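Local coordinates for succinate-semialdehyde dehydrogenase (Synechococcus sp., PDB 4ITA), which probably oxidises succinic semialdehyde to succinate with NADP+ as cofactor, as a two-subunit member of the aldehyde dehydrogenase family, at residues T346-I351 and A355-E360; F19-P24 and A189-Q194; Q39-T44 and G176-V181; Q262-A267 and L425-T430. All coordinates share one frame; numbering follows the deposited sequence.

How the interactions relate
The four contacts illustrate how an aldehyde dehydrogenase joins distant parts of its chain around one cofactor. Interactions 2 and 3 lie beside the mixed sheet holding strands 152-156 and 182-185, interaction 3 nested in the loop that interaction 2 closes; their centres are about 24 Å apart, and helix 24-41 runs from one to the other. Both close before interaction 4 opens. Interaction 1, at strand 346-349 of the seven-stranded sheet, is nested inside the loop of interaction 4; its centre lies about 49 Å from that of interaction 3, across the middle of the chain. Interactions 2 and 4, centres about 28 Å apart, touch the adenine and nicotinamide ends of NADPH, which links them.

Interaction 1: T346-I351 and A355-E360; sequences TILTEI and AKILQE. With EDO (1,2-ethanediol), chain D.
I351, just past the end of strand 346-349, buries more surface than any other residue here, mainly through its CG2 methyl. Because CG1 stays beside the backbone N (chi1 -57°), the short branch is turned toward A355 and the 3-10 segment 356-359 that follows it. CG2 of I351 meets three side chains: CD2 of L358 at 3.6 Å, CB of A355 at 3.8 Å from the same I351 CG2, and CG2 of I357 at 3.9 Å from it. L358 runs antiparallel alongside I351 and brings CG and CD2 against its methyl. I357 also uses its other branch: a chi1 of -162° swings CG1 away from the backbone N, and the chain extends until CD1 of I357 reaches CD1 of L348, 4.0 Å away, methyl against methyl. Everything crossing between the segments is apolar, and M368 and F370 of the neighbouring strand 366-372 continue the packing around I351 and L358. The arrangement is a small hydrophobic cluster in the connection between parallel strands 346-349 and 366-372, a 3-10 turn packed against the seven-stranded sheet of the aldehyde dehydrogenase fold.

Interaction 2: F19-P24 and A189-Q194; sequences FKALTP and ASQVEQ. With NDP (NADPH dihydro-nicotinamide-adenine-dinucleotide phosphate), chain C; EDO (1,2-ethanediol), chain H; EDO (1,2-ethanediol), chain N.
The turn leading into helix 192-197, beside the adenine of NADPH in this Rossmann-fold enzyme, is joined by two glutamine side chains, Q191 and Q194, to the loop that enters helix 24-41. Q191 reaches out with its chain extended beyond CG, and NE2 donates to the backbone O of L22 at 2.8 Å. The carbonyl lies nearly in line with this donor (C=O...N 160°) and within 6° of the amide plane of Q191. OE1 of Q191, resting 3.7 Å from CB of A21, accepts from the backbone N of G188. These two protein bonds, one at each end of the amide, set its rotation; a 1,2-ethanediol adds a third partner in the crystal. With an alanine at Q191, the carbonyl of L22 and the N-H of G188 would probably lose these partners, weakening the tie between loop and turn. Three residues on, Q194 is stretched out from its first torsion (chi1 176°), and its NE2 gives a straight bond of 3.0 Å to O of P24. CB of A189 and CG2 of V192 pack on the adenine. Amide donors thus meet main-chain carbonyls, a link that depends on the loop's backbone course more than on its side chains and involves no charged group.

Interaction 3: Q39-T44 and G176-V181; sequences QAYRRT and GFPEGV. With EDO (1,2-ethanediol), chain E; EDO (1,2-ethanediol), chain S.
Y41 and V181 approach most closely in the backbone, 7.3 Å between their CA atoms, each forming one end of a turn: a type I turn runs from Y41 to T44 and a type II turn from P178 to V181. Between them the Y41 ring is the centrepiece. A chi1 of -172° sends it away from its own backbone N to the other segment, where V181 crosses it at about a right angle. V181 lays both methyls over one face: CG1 sits 3.9 Å from the ring centroid and 10° off the normal, a CH-pi contact, while CG2 lies 3.6 Å from CD1 of Y41. T44 OG1 lies above the opposite face, offset toward the rim, and donates a hydrogen bond to O of Y41 at 2.7 Å; that carbonyl also accepts from T44 N. At the far end, OH of Y41 meets the edge of the F177 ring, 3.3 Å from CE1, and hydrogen-bonds to the backbone O of L147 in helix 137-149. F177 also makes an edge-to-face stack with W52 of helix 46-62. Chemically, the buried tyrosine combines two roles: an apolar face fills the joint between the end region of helix 24-41 and the loop leading into strand 182-185, and its hydroxyl is satisfied by a main-chain carbonyl, which probably fixes how deep the ring sits.

Interaction 4: Q262-A267 and L425-T430; sequences QSCIAA and LPFGGT. With NDP (NADPH dihydro-nicotinamide-adenine-dinucleotide phosphate), chain C; EDO (1,2-ethanediol), chain Q.
I265 and F427 meet beside the nicotinamide end of NADPH, their side chains reaching toward one another. A fully extended first torsion (chi1 -177°) carries the F427 ring out from its loop to the cysteine loop, where it presents its edge. CG2 of I265 comes to this edge near the ring plane, 3.6 Å from CZ of F427, and CD1 of I265 lies 4.0 Å from CE1 of F427, which puts both branches of the isoleucine near CZ and CE1 of the ring. Another stretch of the same edge, at CE2 of F427, lies 3.4 Å from the carboxamide O7N of NADPH. The neighbouring C264 turns SG between its own backbone N and carbonyl carbon (chi1 55°), toward the cofactor, where SG is covalently bound to C4N at 1.9 Å; the same sulfur is 4.5 Å from CZ of F427. Replacing F427 by an alanine removes this edge, which would probably open a gap beside I265 and let the carboxamide shift. The sulfur of C264 is tied up in the adduct, consistent with a cofactor-dependent protection of the cysteine against oxidation; the packing of F427 and I265 borders that sulfur without polar bonds.

Interaction 1: T346-I351 and A355-E360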
# COMPACT_ATOMS: atom_id res chain seq x y z
N THR A 346 -6.87 8.28 35.66
CA THR A 346 -8.17 8.92 35.70
C THR A 346 -9.22 7.99 35.11
O THR A 346 -8.95 7.26 34.16
CB THR A 346 -8.14 10.24 34.89
OG1 THR A 346 -7.23 11.15 35.50
CG2 THR A 346 -9.52 10.89 34.81
N ILE A 347 -10.42 8.00 35.70
CA ILE A 347 -11.53 7.23 35.17
C ILE A 347 -12.73 8.14 35.00
O ILE A 347 -13.12 8.83 35.95
CB ILE A 347 -11.90 6.04 36.08
CG1 ILE A 347 -10.72 5.08 36.23
CG2 ILE A 347 -13.15 5.32 35.55
CD1 ILE A 347 -10.91 4.02 37.32
N LEU A 348 -13.28 8.17 33.78
CA LEU A 348 -14.48 8.94 33.46
C LEU A 348 -15.64 8.00 33.18
O LEU A 348 -15.50 6.99 32.47
CB LEU A 348 -14.25 9.82 32.23
CG LEU A 348 -13.08 10.81 32.26
CD1 LEU A 348 -12.95 11.53 30.93
CD2 LEU A 348 -13.22 11.80 33.41
N THR A 349 -16.80 8.34 33.74
CA THR A 349 -18.01 7.56 33.56
C THR A 349 -19.15 8.49 33.16
O THR A 349 -19.02 9.72 33.22
CB THR A 349 -18.41 6.86 34.87
OG1 THR A 349 -18.76 7.84 35.85
CG2 THR A 349 -17.27 5.99 35.40
N GLU A 350 -20.26 7.89 32.74
CA GLU A 350 -21.49 8.63 32.42
C GLU A 350 -21.23 9.76 31.43
O GLU A 350 -21.74 10.87 31.58
CB GLU A 350 -22.12 9.20 33.70
CG GLU A 350 -22.43 8.17 34.76
CD GLU A 350 -22.96 8.80 36.04
OE1 GLU A 350 -23.52 9.91 35.97
OE2 GLU A 350 -22.80 8.18 37.12
N ILE A 351 -20.42 9.48 30.42
CA ILE A 351 -20.11 10.48 29.42
C ILE A 351 -21.33 10.70 28.53
O ILE A 351 -21.87 9.75 27.98
CB ILE A 351 -18.89 10.06 28.57
CG1 ILE A 351 -17.69 9.81 29.49
CG2 ILE A 351 -18.57 11.12 27.53
CD1 ILE A 351 -16.60 8.98 28.86
N ALA A 355 -20.75 13.80 23.20
CA ALA A 355 -19.56 14.48 23.70
C ALA A 355 -18.41 14.19 22.74
O ALA A 355 -18.23 13.04 22.32
CB ALA A 355 -19.22 14.00 25.10
N LYS A 356 -17.66 15.22 22.37
CA LYS A 356 -16.56 15.09 21.42
C LYS A 356 -15.54 14.04 21.85
O LYS A 356 -14.95 13.35 21.02
CB LYS A 356 -15.85 16.44 21.25
CG LYS A 356 -16.08 17.13 19.92
CD LYS A 356 -15.49 16.34 18.75
CE LYS A 356 -14.08 15.89 19.06
NZ LYS A 356 -13.13 16.05 17.92
N ILE A 357 -15.33 13.92 23.16
CA ILE A 357 -14.29 13.05 23.69
C ILE A 357 -14.50 11.59 23.28
O ILE A 357 -13.54 10.84 23.15
CB ILE A 357 -14.17 13.19 25.23
CG1 ILE A 357 -12.82 12.65 25.71
CG2 ILE A 357 -15.33 12.51 25.94
CD1 ILE A 357 -12.59 12.82 27.20
N LEU A 358 -15.75 11.21 23.05
CA LEU A 358 -16.10 9.85 22.67
C LEU A 358 -15.42 9.43 21.37
O LEU A 358 -15.23 8.24 21.11
CB LEU A 358 -17.62 9.72 22.52
CG LEU A 358 -18.41 9.90 23.81
CD1 LEU A 358 -19.90 9.86 23.50
CD2 LEU A 358 -18.02 8.83 24.82
N GLN A 359 -15.06 10.42 20.56
CA GLN A 359 -14.50 10.17 19.24
C GLN A 359 -13.00 10.44 19.18
O GLN A 359 -12.40 10.37 18.11
CB GLN A 359 -15.23 11.02 18.20
CG GLN A 359 -16.72 10.69 18.08
CD GLN A 359 -16.96 9.29 17.56
OE1 GLN A 359 -16.67 8.98 16.41
NE2 GLN A 359 -17.47 8.42 18.43
N GLU A 360 -12.40 10.77 20.32
CA GLU A 360 -11.00 11.19 20.35
C GLU A 360 -10.10 10.17 21.02
O GLU A 360 -10.56 9.34 21.81
CB GLU A 360 -10.85 12.53 21.07
CG GLU A 360 -11.60 13.67 20.40
CD GLU A 360 -11.29 15.01 21.01
OE1 GLU A 360 -10.96 15.06 22.22
OE2 GLU A 360 -11.37 16.02 20.28
C1 EDO D . -16.90 17.26 25.53
O1 EDO D . -16.16 16.14 25.03
C2 EDO D . -17.10 18.30 24.42
O2 EDO D . -18.06 17.81 23.48

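Interaction 2: F19-P24 and A189-Q194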
# COMPACT_ATOMS: atom_id res chain seq x y z
N PHE A 19 19.79 20.85 19.73
CA PHE A 19 20.44 20.36 18.53
C PHE A 19 20.09 21.24 17.34
O PHE A 19 18.97 21.72 17.21
CB PHE A 19 20.03 18.91 18.25
CG PHE A 19 20.39 17.95 19.36
CD1 PHE A 19 21.50 17.14 19.26
CD2 PHE A 19 19.61 17.87 20.51
CE1 PHE A 19 21.84 16.26 20.28
CE2 PHE A 19 19.95 17.01 21.54
CZ PHE A 19 21.06 16.20 21.42
N LYS A 20 21.08 21.46 16.48
CA LYS A 20 20.88 22.21 15.25
C LYS A 20 20.20 21.30 14.24
O LYS A 20 20.61 20.16 14.03
CB LYS A 20 22.24 22.67 14.71
CG LYS A 20 22.17 23.75 13.63
CD LYS A 20 23.58 24.24 13.25
CE LYS A 20 23.53 25.43 12.30
NZ LYS A 20 22.90 25.08 11.00
N ALA A 21 19.14 21.79 13.62
CA ALA A 21 18.49 21.06 12.55
C ALA A 21 19.37 21.08 11.31
O ALA A 21 20.11 22.04 11.08
CB ALA A 21 17.13 21.67 12.24
N LEU A 22 19.30 20.02 10.52
CA LEU A 22 20.00 20.00 9.24
C LEU A 22 19.43 21.05 8.31
O LEU A 22 18.23 21.35 8.35
CB LEU A 22 19.83 18.64 8.57
CG LEU A 22 20.37 17.41 9.29
CD1 LEU A 22 20.14 16.19 8.41
CD2 LEU A 22 21.85 17.58 9.65
N THR A 23 20.27 21.60 7.45
CA THR A 23 19.79 22.45 6.37
C THR A 23 19.34 21.58 5.19
O THR A 23 19.71 20.41 5.09
CB THR A 23 20.90 23.37 5.86
OG1 THR A 23 21.93 22.56 5.27
CG2 THR A 23 21.48 24.22 6.99
N PRO A 24 18.56 22.16 4.27
CA PRO A 24 18.23 21.44 3.03
C PRO A 24 19.45 20.89 2.28
O PRO A 24 19.38 19.78 1.75
CB PRO A 24 17.49 22.49 2.21
CG PRO A 24 16.78 23.28 3.24
CD PRO A 24 17.72 23.37 4.43
N ALA A 189 9.33 18.80 11.33
CA ALA A 189 8.23 18.34 10.49
C ALA A 189 8.18 19.06 9.14
O ALA A 189 7.86 18.44 8.12
CB ALA A 189 6.90 18.48 11.24
N SER A 190 8.50 20.35 9.13
CA SER A 190 8.44 21.14 7.89
C SER A 190 9.48 20.70 6.85
O SER A 190 9.38 21.08 5.68
CB SER A 190 8.62 22.63 8.18
OG SER A 190 9.94 22.90 8.64
N GLN A 191 10.45 19.91 7.28
CA GLN A 191 11.57 19.54 6.41
C GLN A 191 11.35 18.20 5.73
O GLN A 191 12.14 17.79 4.87
CB GLN A 191 12.85 19.52 7.23
CG GLN A 191 13.09 20.80 8.01
CD GLN A 191 14.46 20.87 8.63
OE1 GLN A 191 14.63 20.58 9.81
NE2 GLN A 191 15.45 21.28 7.84
N VAL A 192 10.29 17.51 6.12
CA VAL A 192 10.00 16.18 5.58
C VAL A 192 9.59 16.22 4.10
O VAL A 192 9.92 15.32 3.33
CB VAL A 192 8.92 15.49 6.44
CG1 VAL A 192 8.46 14.19 5.80
CG2 VAL A 192 9.48 15.23 7.83
N GLU A 193 8.89 17.29 3.71
CA GLU A 193 8.45 17.41 2.32
C GLU A 193 9.61 17.29 1.33
O GLU A 193 9.50 16.62 0.30
CB GLU A 193 7.66 18.71 2.13
CG GLU A 193 7.24 18.99 0.68
CD GLU A 193 6.26 20.14 0.55
OE1 GLU A 193 5.71 20.59 1.57
OE2 GLU A 193 6.03 20.57 -0.59
N GLN A 194 10.74 17.95 1.63
CA GLN A 194 11.92 17.83 0.77
C GLN A 194 12.32 16.37 0.58
O GLN A 194 12.65 15.94 -0.53
CB GLN A 194 13.10 18.59 1.35
CG GLN A 194 14.38 18.42 0.55
CD GLN A 194 15.60 19.02 1.21
OE1 GLN A 194 15.48 19.74 2.20
NE2 GLN A 194 16.77 18.71 0.68
PA NDP C . 2.77 13.36 15.91
O1A NDP C . 2.01 12.90 14.70
O2A NDP C . 2.62 14.77 16.39
O5B NDP C . 4.33 13.13 15.64
C5B NDP C . 4.84 11.89 15.13
C4B NDP C . 5.99 12.13 14.15
O4B NDP C . 5.48 12.82 13.01
C3B NDP C . 7.08 13.04 14.71
O3B NDP C . 8.34 12.67 14.12
C2B NDP C . 6.68 14.41 14.20
O2B NDP C . 7.76 15.33 14.10
C1B NDP C . 6.21 14.04 12.82
N9A NDP C . 5.27 14.98 12.20
C8A NDP C . 4.28 15.68 12.78
N7A NDP C . 3.61 16.40 11.84
C5A NDP C . 4.18 16.15 10.66
C6A NDP C . 3.99 16.58 9.26
N6A NDP C . 3.01 17.45 8.95
N1A NDP C . 4.82 16.06 8.33
C2A NDP C . 5.80 15.19 8.63
N3A NDP C . 6.04 14.77 9.88
C4A NDP C . 5.27 15.21 10.90
O3 NDP C . 2.40 12.26 17.04
PN NDP C . 2.21 12.33 18.65
O1N NDP C . 1.48 13.58 19.08
O2N NDP C . 3.54 11.97 19.27
O5D NDP C . 1.21 11.09 18.89
C5D NDP C . 1.63 9.76 18.63
C4D NDP C . 0.59 9.05 17.78
O4D NDP C . 1.17 7.88 17.18
C3D NDP C . -0.60 8.57 18.58
O3D NDP C . -1.81 8.82 17.87
C2D NDP C . -0.29 7.09 18.72
O2D NDP C . -1.49 6.35 18.98
C1D NDP C . 0.29 6.77 17.35
N1N NDP C . 1.02 5.50 17.40
C2N NDP C . 0.83 4.57 16.46
C3N NDP C . 1.13 3.23 16.72
C7N NDP C . 0.96 2.17 15.68
O7N NDP C . 1.87 1.35 15.52
N7N NDP C . -0.15 2.12 14.95
C4N NDP C . 1.63 2.80 18.08
C5N NDP C . 2.22 3.94 18.77
C6N NDP C . 1.90 5.24 18.40
P2B NDP C . 8.00 16.47 15.20
O1X NDP C . 9.21 17.17 14.66
O2X NDP C . 6.77 17.34 15.20
O3X NDP C . 8.26 15.81 16.52
C1 EDO H . 13.90 23.84 5.35
O1 EDO H . 14.35 22.50 5.57
C2 EDO H . 12.40 23.92 5.55
O2 EDO H . 12.08 23.81 6.95
C1 EDO N . 13.43 22.88 1.54
O1 EDO N . 14.04 22.09 0.52
C2 EDO N . 11.99 23.15 1.14
O2 EDO N . 11.21 21.94 1.08

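Interaction 3: Q39-T44 and G176-V181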
# COMPACT_ATOMS: atom_id res chain seq x y z
N GLN A 39 23.39 1.39 -3.60
CA GLN A 39 23.89 0.71 -4.79
C GLN A 39 24.82 -0.45 -4.42
O GLN A 39 24.82 -1.48 -5.09
CB GLN A 39 24.56 1.70 -5.74
CG GLN A 39 23.55 2.49 -6.54
CD GLN A 39 22.55 1.58 -7.23
OE1 GLN A 39 22.91 0.56 -7.84
NE2 GLN A 39 21.27 1.92 -7.13
N ALA A 40 25.57 -0.29 -3.33
CA ALA A 40 26.42 -1.37 -2.85
C ALA A 40 25.65 -2.31 -1.92
O ALA A 40 25.83 -3.53 -1.98
CB ALA A 40 27.64 -0.82 -2.15
N TYR A 41 24.80 -1.75 -1.08
CA TYR A 41 24.12 -2.53 -0.05
C TYR A 41 23.15 -3.55 -0.64
O TYR A 41 23.00 -4.65 -0.12
CB TYR A 41 23.42 -1.60 0.96
CG TYR A 41 22.87 -2.33 2.16
CD1 TYR A 41 23.72 -2.94 3.08
CD2 TYR A 41 21.50 -2.41 2.39
CE1 TYR A 41 23.23 -3.61 4.18
CE2 TYR A 41 21.00 -3.07 3.50
CZ TYR A 41 21.87 -3.69 4.38
OH TYR A 41 21.38 -4.35 5.49
N ARG A 42 22.52 -3.19 -1.75
CA ARG A 42 21.58 -4.09 -2.41
C ARG A 42 22.30 -5.34 -2.92
O ARG A 42 21.66 -6.36 -3.18
CB ARG A 42 20.85 -3.36 -3.56
CG ARG A 42 21.72 -3.16 -4.80
CD ARG A 42 21.22 -2.07 -5.76
NE ARG A 42 19.89 -2.30 -6.29
CZ ARG A 42 19.38 -1.62 -7.31
NH1 ARG A 42 20.10 -0.69 -7.92
NH2 ARG A 42 18.14 -1.87 -7.73
N ARG A 43 23.62 -5.28 -3.04
CA ARG A 43 24.42 -6.42 -3.51
C ARG A 43 24.98 -7.27 -2.38
O ARG A 43 25.59 -8.31 -2.64
CB ARG A 43 25.57 -5.94 -4.41
CG ARG A 43 25.10 -5.31 -5.72
CD ARG A 43 26.24 -4.64 -6.49
NE ARG A 43 27.19 -5.61 -7.04
CZ ARG A 43 27.00 -6.29 -8.16
NH1 ARG A 43 25.88 -6.14 -8.86
NH2 ARG A 43 27.93 -7.14 -8.59
N THR A 44 24.81 -6.85 -1.13
CA THR A 44 25.29 -7.64 -0.00
C THR A 44 24.50 -8.94 0.14
O THR A 44 23.35 -9.03 -0.28
CB THR A 44 25.22 -6.90 1.35
OG1 THR A 44 23.86 -6.50 1.63
CG2 THR A 44 26.14 -5.69 1.35
N GLY A 176 28.01 -2.72 12.44
CA GLY A 176 28.72 -2.98 11.20
C GLY A 176 28.00 -2.57 9.93
O GLY A 176 28.54 -2.75 8.85
N PHE A 177 26.79 -2.04 10.04
CA PHE A 177 26.08 -1.62 8.83
C PHE A 177 26.84 -0.49 8.15
O PHE A 177 27.20 0.49 8.81
CB PHE A 177 24.65 -1.16 9.15
CG PHE A 177 23.70 -2.29 9.44
CD1 PHE A 177 23.16 -3.05 8.40
CD2 PHE A 177 23.34 -2.60 10.75
CE1 PHE A 177 22.29 -4.09 8.68
CE2 PHE A 177 22.46 -3.63 11.03
CZ PHE A 177 21.94 -4.38 9.99
N PRO A 178 27.11 -0.63 6.84
CA PRO A 178 27.90 0.39 6.15
C PRO A 178 27.31 1.81 6.22
O PRO A 178 26.09 1.99 6.34
CB PRO A 178 27.91 -0.10 4.70
CG PRO A 178 27.79 -1.59 4.81
CD PRO A 178 26.85 -1.81 5.98
N GLU A 179 28.19 2.80 6.16
CA GLU A 179 27.80 4.20 6.20
C GLU A 179 26.78 4.49 5.10
O GLU A 179 26.96 4.11 3.95
CB GLU A 179 29.03 5.07 5.99
CG GLU A 179 28.76 6.55 6.06
CD GLU A 179 30.01 7.40 5.90
OE1 GLU A 179 31.11 6.84 5.70
OE2 GLU A 179 29.88 8.63 5.98
N GLY A 180 25.70 5.18 5.47
CA GLY A 180 24.65 5.53 4.52
C GLY A 180 23.50 4.54 4.46
O GLY A 180 22.48 4.81 3.83
N VAL A 181 23.67 3.38 5.08
CA VAL A 181 22.59 2.40 5.09
C VAL A 181 21.46 2.83 6.03
O VAL A 181 20.29 2.57 5.75
CB VAL A 181 23.14 0.99 5.41
CG1 VAL A 181 22.01 0.01 5.73
CG2 VAL A 181 23.99 0.50 4.24
C1 EDO E . 24.81 3.80 10.59
O1 EDO E . 26.01 4.49 10.22
C2 EDO E . 24.62 2.56 9.72
O2 EDO E . 24.50 2.92 8.34
C1 EDO S . 18.96 -7.20 -2.45
O1 EDO S . 19.05 -7.05 -3.88
C2 EDO S . 18.33 -8.52 -2.02
O2 EDO S . 17.41 -8.34 -0.93

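Interaction 4: Q262-A267 and L425-T430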
# COMPACT_ATOMS: atom_id res chain seq x y z
N GLN A 262 0.47 6.39 27.09
CA GLN A 262 0.78 6.88 25.74
C GLN A 262 1.09 5.75 24.77
O GLN A 262 2.22 5.60 24.28
CB GLN A 262 1.92 7.89 25.81
CG GLN A 262 1.59 9.07 26.72
CD GLN A 262 2.81 9.79 27.25
OE1 GLN A 262 2.88 11.02 27.22
NE2 GLN A 262 3.78 9.02 27.75
N SER A 263 0.08 4.93 24.51
CA SER A 263 0.23 3.85 23.54
C SER A 263 -0.94 3.83 22.60
O SER A 263 -2.10 4.00 23.01
CB SER A 263 0.33 2.50 24.23
OG SER A 263 0.37 1.48 23.23
N CYS A 264 -0.65 3.58 21.34
CA CYS A 264 -1.68 3.45 20.33
C CYS A 264 -2.65 2.30 20.60
O CYS A 264 -3.80 2.36 20.20
CB CYS A 264 -1.01 3.27 18.96
SG CYS A 264 0.17 1.89 18.89
N ILE A 265 -2.16 1.26 21.27
CA ILE A 265 -2.97 0.08 21.60
C ILE A 265 -3.26 -0.01 23.10
O ILE A 265 -3.53 -1.10 23.62
CB ILE A 265 -2.33 -1.25 21.11
CG1 ILE A 265 -0.87 -1.35 21.56
CG2 ILE A 265 -2.45 -1.39 19.59
CD1 ILE A 265 -0.21 -2.70 21.28
N ALA A 266 -3.21 1.12 23.79
CA ALA A 266 -3.75 1.17 25.14
C ALA A 266 -5.22 0.77 25.09
O ALA A 266 -5.92 1.03 24.11
CB ALA A 266 -3.61 2.57 25.70
N ALA A 267 -5.69 0.15 26.17
CA ALA A 267 -7.12 0.01 26.39
C ALA A 267 -7.66 1.40 26.75
O ALA A 267 -7.34 1.92 27.82
CB ALA A 267 -7.39 -0.96 27.52
N LEU A 425 3.77 -11.83 14.49
CA LEU A 425 2.42 -11.61 13.96
C LEU A 425 2.33 -10.20 13.37
O LEU A 425 2.82 -9.25 13.98
CB LEU A 425 1.37 -11.75 15.08
CG LEU A 425 0.86 -13.15 15.50
CD1 LEU A 425 0.07 -13.81 14.40
CD2 LEU A 425 1.96 -14.07 15.98
N PRO A 426 1.71 -10.05 12.19
CA PRO A 426 1.60 -8.71 11.61
C PRO A 426 0.78 -7.75 12.49
O PRO A 426 -0.03 -8.18 13.32
CB PRO A 426 0.91 -8.95 10.26
CG PRO A 426 1.19 -10.40 9.95
CD PRO A 426 1.18 -11.09 11.29
N PHE A 427 1.02 -6.46 12.31
CA PHE A 427 0.46 -5.43 13.18
C PHE A 427 0.14 -4.18 12.37
O PHE A 427 1.01 -3.62 11.72
CB PHE A 427 1.47 -5.07 14.28
CG PHE A 427 0.96 -4.07 15.28
CD1 PHE A 427 0.41 -4.49 16.48
CD2 PHE A 427 1.05 -2.70 15.03
CE1 PHE A 427 -0.06 -3.57 17.40
CE2 PHE A 427 0.58 -1.78 15.95
CZ PHE A 427 0.03 -2.21 17.14
N GLY A 428 -1.11 -3.73 12.43
CA GLY A 428 -1.49 -2.48 11.81
C GLY A 428 -2.96 -2.19 11.97
O GLY A 428 -3.72 -2.99 12.54
N GLY A 429 -3.37 -1.04 11.45
CA GLY A 429 -4.71 -0.53 11.66
C GLY A 429 -5.64 -0.62 10.48
O GLY A 429 -5.26 -1.03 9.38
N THR A 430 -6.89 -0.26 10.73
CA THR A 430 -7.90 -0.09 9.70
C THR A 430 -8.59 1.23 9.98
O THR A 430 -8.30 1.90 10.98
CB THR A 430 -8.95 -1.21 9.73
OG1 THR A 430 -9.72 -1.12 10.93
CG2 THR A 430 -8.28 -2.55 9.66
PA NDP C . 2.77 13.36 15.91
O1A NDP C . 2.01 12.90 14.70
O2A NDP C . 2.62 14.77 16.39
O5B NDP C . 4.33 13.13 15.64
C5B NDP C . 4.84 11.89 15.13
C4B NDP C . 5.99 12.13 14.15
O4B NDP C . 5.48 12.82 13.01
C3B NDP C . 7.08 13.04 14.71
O3B NDP C . 8.34 12.67 14.12
C2B NDP C . 6.68 14.41 14.20
O2B NDP C . 7.76 15.33 14.10
C1B NDP C . 6.21 14.04 12.82
N9A NDP C . 5.27 14.98 12.20
C8A NDP C . 4.28 15.68 12.78
N7A NDP C . 3.61 16.40 11.84
C5A NDP C . 4.18 16.15 10.66
C6A NDP C . 3.99 16.58 9.26
N6A NDP C . 3.01 17.45 8.95
N1A NDP C . 4.82 16.06 8.33
C2A NDP C . 5.80 15.19 8.63
N3A NDP C . 6.04 14.77 9.88
C4A NDP C . 5.27 15.21 10.90
O3 NDP C . 2.40 12.26 17.04
PN NDP C . 2.21 12.33 18.65
O1N NDP C . 1.48 13.58 19.08
O2N NDP C . 3.54 11.97 19.27
O5D NDP C . 1.21 11.09 18.89
C5D NDP C . 1.63 9.76 18.63
C4D NDP C . 0.59 9.05 17.78
O4D NDP C . 1.17 7.88 17.18
C3D NDP C . -0.60 8.57 18.58
O3D NDP C . -1.81 8.82 17.87
C2D NDP C . -0.29 7.09 18.72
O2D NDP C . -1.49 6.35 18.98
C1D NDP C . 0.29 6.77 17.35
N1N NDP C . 1.02 5.50 17.40
C2N NDP C . 0.83 4.57 16.46
C3N NDP C . 1.13 3.23 16.72
C7N NDP C . 0.96 2.17 15.68
O7N NDP C . 1.87 1.35 15.52
N7N NDP C . -0.15 2.12 14.95
C4N NDP C . 1.63 2.80 18.08
C5N NDP C . 2.22 3.94 18.77
C6N NDP C . 1.90 5.24 18.40
P2B NDP C . 8.00 16.47 15.20
O1X NDP C . 9.21 17.17 14.66
O2X NDP C . 6.77 17.34 15.20
O3X NDP C . 8.26 15.81 16.52
C1 EDO Q . -2.82 -6.25 12.12
O1 EDO Q . -2.73 -5.96 13.51
C2 EDO Q . -2.73 -7.72 11.79
O2 EDO Q . -2.35 -8.10 10.47